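Local coordinates for protein synaptotagmin-4 (Rattus norvegicus, PDB 1W15) that helps govern the mobility of neuronal dense core vesicles through its interaction with KIF1A, in a synaptotagmin regarded as not binding calcium, represented here by its C2B domain, at residues I90-E93 and E97-V100; H72-K75 and V81-E84. All blocks are in the same frame, centred on the assembly; numbering follows the deposited sequence.

Contact 1 (I90-E93 and E97-V100). With CA (calcium ion), chain C.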
# COMPACT_ATOMS: atom_id res chain seq x y z
N ILE A 90 12.72 16.03 3.72
CA ILE A 90 13.99 16.17 3.05
C ILE A 90 14.35 17.64 3.26
O ILE A 90 13.59 18.52 2.86
CB ILE A 90 13.88 15.81 1.52
CG1 ILE A 90 13.41 14.37 1.32
CG2 ILE A 90 15.20 16.09 0.77
CD1 ILE A 90 14.34 13.27 1.96
N PRO A 91 15.45 17.90 3.96
CA PRO A 91 15.79 19.29 4.33
C PRO A 91 16.51 20.06 3.23
O PRO A 91 17.07 21.10 3.50
CB PRO A 91 16.73 19.10 5.53
CG PRO A 91 17.45 17.80 5.23
CD PRO A 91 16.43 16.93 4.48
N CYS A 92 16.55 19.54 2.01
CA CYS A 92 17.23 20.23 0.92
C CYS A 92 16.34 20.13 -0.30
O CYS A 92 15.31 19.46 -0.27
CB CYS A 92 18.61 19.61 0.66
SG CYS A 92 18.65 17.79 0.78
N GLU A 93 16.76 20.79 -1.38
CA GLU A 93 15.92 20.95 -2.55
C GLU A 93 15.98 19.79 -3.54
O GLU A 93 15.25 19.78 -4.53
CB GLU A 93 16.25 22.29 -3.25
CG GLU A 93 15.65 23.50 -2.52
CD GLU A 93 14.26 23.21 -1.91
OE1 GLU A 93 13.25 23.15 -2.67
OE2 GLU A 93 14.18 23.04 -0.66
N GLU A 97 22.30 14.51 -2.30
CA GLU A 97 23.12 14.06 -1.14
C GLU A 97 22.35 13.24 -0.12
O GLU A 97 22.82 13.01 1.01
CB GLU A 97 23.75 15.28 -0.45
CG GLU A 97 24.85 15.89 -1.31
CD GLU A 97 25.47 17.14 -0.70
OE1 GLU A 97 26.40 17.00 0.14
OE2 GLU A 97 25.02 18.25 -1.06
N ILE A 98 21.17 12.78 -0.50
CA ILE A 98 20.35 12.00 0.42
C ILE A 98 20.58 10.52 0.14
O ILE A 98 20.65 10.12 -1.02
CB ILE A 98 18.86 12.40 0.20
CG1 ILE A 98 18.64 13.86 0.58
CG2 ILE A 98 17.89 11.45 0.94
CD1 ILE A 98 18.79 14.19 2.06
N SER A 99 20.67 9.70 1.18
CA SER A 99 20.68 8.28 0.95
C SER A 99 19.82 7.61 2.03
O SER A 99 19.58 8.22 3.07
CB SER A 99 22.10 7.75 0.96
OG SER A 99 22.68 7.98 2.22
N VAL A 100 19.38 6.38 1.78
CA VAL A 100 18.48 5.65 2.68
C VAL A 100 19.14 4.28 2.94
O VAL A 100 19.61 3.64 2.00
CB VAL A 100 17.07 5.42 2.08
CG1 VAL A 100 16.12 4.69 3.07
CG2 VAL A 100 16.42 6.78 1.63
CA CA C . 13.91 20.55 -6.50
O HOH W 1 15.35 19.65 -7.70
O HOH W 2 12.54 19.70 -4.83
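Ile90 and Ile98 lie across a tight loop whose two limbs stay apart as backbones, the CA atoms of this pair being 8.0 Å from each other, and no hydrogen bond joins the limbs, so the contact between them is made by side chains. Ile98 is the shared element, and its CB points toward residues 90-92. It meets Ile90 along two branches at once: CG2 of Ile90 approaches CG1 of Ile98 at 4.1 Å, while CD1 of Ile90 reaches CG2 of Ile98 at the same distance of 4.1 Å. The two side chains pass at a slant. In Ile98 the CG1 branch stands beside the backbone N (chi1 -65°) and CG2 points away from that N, a split that lets one residue serve two neighbours. The second neighbour is Cys92, whose SG rests 3.8 Å from CD1 of Ile98 and also near CG1. Pro91 adds a looser touch, its ring CD lying 4.4 Å from the Ile98 CD1 methyl. With an alanine in place of Ile98, CG1, CG2 and CD1 would be gone, and the thiol of Cys92 and the methyls of Ile90 would probably lose their packing partner, leaving this limb freer to shift. Just beyond, Glu93 turns its carbonyl O to a calcium ion at 2.5 Å, and two waters are further ligands of that ion. This is a loop crossing from one sheet of the C2 beta-sandwich to the other, from strand 80-89 to strand 98-106. Leu32 of strand 31-40 and Leu95 pack on Ile90, His61 at the end of strand 53-61 touches Pro91 and Cys92, and Trp133 of helix 128-138 lies against Ile98.

Contact 2 (H72-K75 and V81-E84); sequences HVKK and VFNE
Glu84 OE2 is gripped by two donors, the backbone N-H of His72 and a water. The His72 N to Glu84 OE2 bond is 2.8 Å long and nearly straight (174°), although the exact place of this oxygen is somewhat doubtful, since it crowds the His72 ring edge in the model. With the same reservation, the carboxylate does not lie flat with that ring; the two planes are 42° apart. The water is itself well anchored: it accepts from Lys74 NZ at 2.6 Å and donates both to Phe82 O, 2.9 Å away, and to Glu84 OE2, 2.8 Å away. Lys74 and Glu84 therefore meet through solvent, their charged atoms NZ and OE2 being 5.1 Å apart, and the lysine charge probably still steadies the carboxylate. Bends at chi2 (-57°) and chi4 shape the lysine chain, bringing its CE to 3.1 Å from Val81 O. In the C2 topology this is the loop joining strand 64-70 to strand 80-89, a crossing between the two sheets of the sandwich. Residues 81-84 run along strand 80-89, where Asn83 and Glu84, both facing Val36, form a G1 beta bulge. Phe82 carries the apolar side. His72 O sits at the edge of its ring, near the ring plane, 3.8 Å from CE1, whereas Lys74 CG approaches the Phe82 ring obliquely, the two side chains sliding past each other in opposite directions. Val36, Ala39, Pro53 and Val55, from strands of both sheets, pack around the aromatic ring. Asn83 exchanges hydrogen bonds with Asn83 of neighbouring subunits, and His72 packs on Val81 of the second subunit.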
# COMPACT_ATOMS: atom_id res chain seq x y z
N HIS A 72 7.63 -3.00 12.85
CA HIS A 72 7.31 -4.03 13.84
C HIS A 72 8.07 -5.28 13.50
O HIS A 72 8.59 -5.44 12.38
CB HIS A 72 5.82 -4.34 13.82
CG HIS A 72 4.98 -3.19 14.28
ND1 HIS A 72 4.57 -3.05 15.59
CD2 HIS A 72 4.52 -2.09 13.62
CE1 HIS A 72 3.85 -1.94 15.71
NE2 HIS A 72 3.81 -1.34 14.52
N VAL A 73 8.15 -6.17 14.47
CA VAL A 73 8.88 -7.40 14.16
C VAL A 73 7.92 -8.53 13.81
O VAL A 73 6.87 -8.70 14.41
CB VAL A 73 9.78 -7.81 15.33
CG1 VAL A 73 9.55 -6.92 16.54
CG2 VAL A 73 9.55 -9.26 15.71
N LYS A 74 8.34 -9.31 12.81
CA LYS A 74 7.63 -10.54 12.45
C LYS A 74 8.35 -11.73 13.10
O LYS A 74 9.57 -11.82 13.04
CB LYS A 74 7.54 -10.62 10.94
CG LYS A 74 6.76 -9.42 10.35
CD LYS A 74 5.35 -9.37 10.98
CE LYS A 74 4.38 -8.34 10.36
NZ LYS A 74 4.49 -6.99 10.99
N LYS A 75 7.62 -12.61 13.79
CA LYS A 75 8.27 -13.69 14.58
C LYS A 75 8.60 -14.98 13.79
O LYS A 75 7.77 -15.48 13.02
CB LYS A 75 7.42 -14.04 15.81
CG LYS A 75 7.44 -12.98 16.91
CD LYS A 75 6.38 -13.33 17.99
CE LYS A 75 6.83 -12.95 19.41
NZ LYS A 75 5.83 -13.41 20.43
N VAL A 81 5.93 -10.20 5.74
CA VAL A 81 5.26 -9.07 5.13
C VAL A 81 5.23 -7.95 6.18
O VAL A 81 4.72 -8.15 7.30
CB VAL A 81 3.84 -9.45 4.69
CG1 VAL A 81 3.14 -8.28 4.01
CG2 VAL A 81 3.89 -10.65 3.72
N PHE A 82 5.86 -6.81 5.88
CA PHE A 82 5.89 -5.70 6.84
C PHE A 82 4.83 -4.66 6.48
O PHE A 82 4.12 -4.21 7.37
CB PHE A 82 7.26 -5.02 6.86
CG PHE A 82 8.35 -5.93 7.33
CD1 PHE A 82 8.48 -6.24 8.68
CD2 PHE A 82 9.23 -6.49 6.40
CE1 PHE A 82 9.50 -7.10 9.11
CE2 PHE A 82 10.26 -7.38 6.84
CZ PHE A 82 10.37 -7.69 8.18
N ASN A 83 4.75 -4.28 5.21
CA ASN A 83 3.83 -3.24 4.71
C ASN A 83 3.82 -1.98 5.58
O ASN A 83 2.77 -1.61 6.15
CB ASN A 83 2.39 -3.78 4.61
CG ASN A 83 2.23 -4.81 3.50
OD1 ASN A 83 3.07 -4.89 2.60
ND2 ASN A 83 1.15 -5.62 3.57
N GLU A 84 4.99 -1.37 5.76
CA GLU A 84 5.04 -0.21 6.67
C GLU A 84 5.45 0.97 5.84
O GLU A 84 6.56 0.95 5.32
CB GLU A 84 6.04 -0.45 7.85
CG GLU A 84 5.39 -1.41 8.83
CD GLU A 84 5.68 -1.10 10.27
OE1 GLU A 84 5.81 0.10 10.60
OE2 GLU A 84 5.71 -2.07 11.05
O HOH W 3 4.57 -4.51 10.18

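Overall arrangement
Two crossings between the sheets of one sandwich are held in unlike ways: contact 2 by a water-linked polar network beside an aromatic ring, contact 1 by apolar side-chain packing. Strand 80-89 connects them, carrying 81-84 and leading directly into 90-93. Their centres are about 26 Å apart, their nearest atoms about 11 Å, and they fall on opposite sides of the chain's centre. Contact 2 lies toward the calcium-site end of the domain: Lys75 touches Asp52, which binds calcium here with Asp106, Ser107 and Glu108. Contact 1 has its own ion at Glu93, remote from that cluster, and a sodium ion about 7 Å from the Ile90 side chain.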